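Local atomic coordinates of RctB replication initiator protein (Vibrio cholerae, PDB entry 5UBE), a protein that initiates replication of the second chromosome of the cholera pathogen, probably by binding origin DNA through winged-helix domains like those of plasmid initiators. Residues A[46-51]-A[92-97]. Sequence-based numbering, arbitrary orientation.
Sequences ELLNLI and GLFKQI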
# COMPACT_ATOMS: atom_id res chain seq x y z
N GLU A 46 6.28 -1.38 9.89
CA GLU A 46 7.28 -1.89 8.95
C GLU A 46 6.78 -1.84 7.52
O GLU A 46 7.46 -1.33 6.62
CB GLU A 46 7.65 -3.33 9.32
CG GLU A 46 8.57 -3.51 10.51
CD GLU A 46 8.81 -4.99 10.82
OE1 GLU A 46 8.13 -5.84 10.20
OE2 GLU A 46 9.67 -5.29 11.67
N LEU A 47 5.60 -2.42 7.27
CA LEU A 47 5.00 -2.32 5.94
C LEU A 47 4.87 -0.86 5.50
O LEU A 47 5.23 -0.52 4.38
CB LEU A 47 3.63 -3.01 5.94
CG LEU A 47 2.88 -2.86 4.61
CD1 LEU A 47 3.59 -3.66 3.54
CD2 LEU A 47 1.42 -3.27 4.72
N LEU A 48 4.35 0.01 6.38
CA LEU A 48 4.13 1.41 6.00
C LEU A 48 5.44 2.09 5.62
O LEU A 48 5.52 2.78 4.59
CB LEU A 48 3.43 2.18 7.13
CG LEU A 48 2.13 1.55 7.61
CD1 LEU A 48 1.42 2.48 8.56
CD2 LEU A 48 1.23 1.15 6.45
N ASN A 49 6.49 1.91 6.43
CA ASN A 49 7.78 2.50 6.11
C ASN A 49 8.29 2.00 4.76
O ASN A 49 8.91 2.75 4.00
CB ASN A 49 8.79 2.19 7.21
CG ASN A 49 8.58 3.03 8.45
OD1 ASN A 49 7.90 4.05 8.40
ND2 ASN A 49 9.18 2.62 9.57
N LEU A 50 8.05 0.72 4.46
CA LEU A 50 8.52 0.14 3.20
C LEU A 50 7.84 0.81 2.01
O LEU A 50 8.51 1.22 1.05
CB LEU A 50 8.26 -1.35 3.19
CG LEU A 50 9.02 -2.21 2.18
CD1 LEU A 50 10.51 -2.19 2.47
CD2 LEU A 50 8.47 -3.63 2.24
N ILE A 51 6.51 0.89 2.05
CA ILE A 51 5.76 1.59 1.01
C ILE A 51 6.29 3.00 0.82
O ILE A 51 6.57 3.44 -0.30
CB ILE A 51 4.26 1.62 1.36
CG1 ILE A 51 3.67 0.19 1.39
CG2 ILE A 51 3.50 2.57 0.40
CD1 ILE A 51 2.45 0.06 2.28
N GLY A 92 -8.01 0.76 9.92
CA GLY A 92 -8.53 1.89 9.20
C GLY A 92 -7.49 2.75 8.50
O GLY A 92 -7.81 3.89 8.15
N LEU A 93 -6.28 2.23 8.27
CA LEU A 93 -5.19 3.01 7.70
C LEU A 93 -5.34 3.21 6.20
O LEU A 93 -4.85 4.21 5.66
CB LEU A 93 -3.84 2.35 7.99
CG LEU A 93 -3.53 2.11 9.47
CD1 LEU A 93 -2.08 1.77 9.64
CD2 LEU A 93 -3.89 3.34 10.28
N PHE A 94 -6.02 2.30 5.51
CA PHE A 94 -6.12 2.30 4.06
C PHE A 94 -7.57 2.24 3.63
O PHE A 94 -8.35 1.42 4.14
CB PHE A 94 -5.42 1.09 3.43
CG PHE A 94 -3.94 1.09 3.58
CD1 PHE A 94 -3.16 1.96 2.84
CD2 PHE A 94 -3.33 0.17 4.43
CE1 PHE A 94 -1.78 1.94 2.96
CE2 PHE A 94 -1.96 0.14 4.56
CZ PHE A 94 -1.18 1.02 3.82
N LYS A 95 -7.92 3.06 2.64
CA LYS A 95 -9.12 2.86 1.85
C LYS A 95 -8.82 1.88 0.72
O LYS A 95 -7.94 2.14 -0.12
CB LYS A 95 -9.63 4.18 1.30
CG LYS A 95 -10.95 4.07 0.57
CD LYS A 95 -11.44 5.44 0.15
CE LYS A 95 -12.80 5.37 -0.53
NZ LYS A 95 -13.17 6.66 -1.15
N GLN A 96 -9.55 0.77 0.70
CA GLN A 96 -9.43 -0.22 -0.38
C GLN A 96 -10.28 0.21 -1.56
O GLN A 96 -11.50 0.37 -1.44
CB GLN A 96 -9.85 -1.60 0.11
CG GLN A 96 -9.01 -2.14 1.24
CD GLN A 96 -9.15 -3.65 1.37
OE1 GLN A 96 -9.87 -4.14 2.24
NE2 GLN A 96 -8.47 -4.40 0.49
N ILE A 97 -9.64 0.37 -2.71
CA ILE A 97 -10.28 0.83 -3.94
C ILE A 97 -10.07 -0.24 -5.01
O ILE A 97 -8.93 -0.46 -5.43
CB ILE A 97 -9.67 2.16 -4.40
CG1 ILE A 97 -9.75 3.19 -3.28
CG2 ILE A 97 -10.34 2.64 -5.69
CD1 ILE A 97 -8.98 4.48 -3.56
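In the hydrophobic core of the helix-turn-helix domain, Leu-48 and Ile-51 of helix 42-55 pack against Leu-93, just before strand 94-100, and Phe-94, its first residue. Leu-48 splits its two methyls between two neighbours: CD1 meets CD1 of Leu-93 at 3.7 Å, the two side chains crossing at about a right angle, while CD2 lies 3.6 Å from CZ of Phe-94. One helical turn on, CD1 of Ile-51 reaches the same CZ at 4.1 Å. CD2 of Leu-48 and CD1 of Ile-51 both approach the ring obliquely. With CG anti to its carbonyl carbon (chi1 -67°), Phe-94 sends its ring toward the helix, and Phe-21 and Phe-114 meet the ring as well. Just upstream, Gly-92, at positive phi, is the C-prime residue of the Schellman motif ending helix 78-91, the turn that leads the chain into this strand; Leu-93 then pairs through its backbone with Ile-115. Closest CA atoms, those of Leu-48 and Leu-93, stand 9.6 Å apart, which leaves the span to side chains. All four touching residues are buried and every cross-contact is carbon to carbon, so between these two segments the attraction is apolar, from methyl-methyl and methyl-ring packing, and the rest of the core shares in holding the helix against the strand.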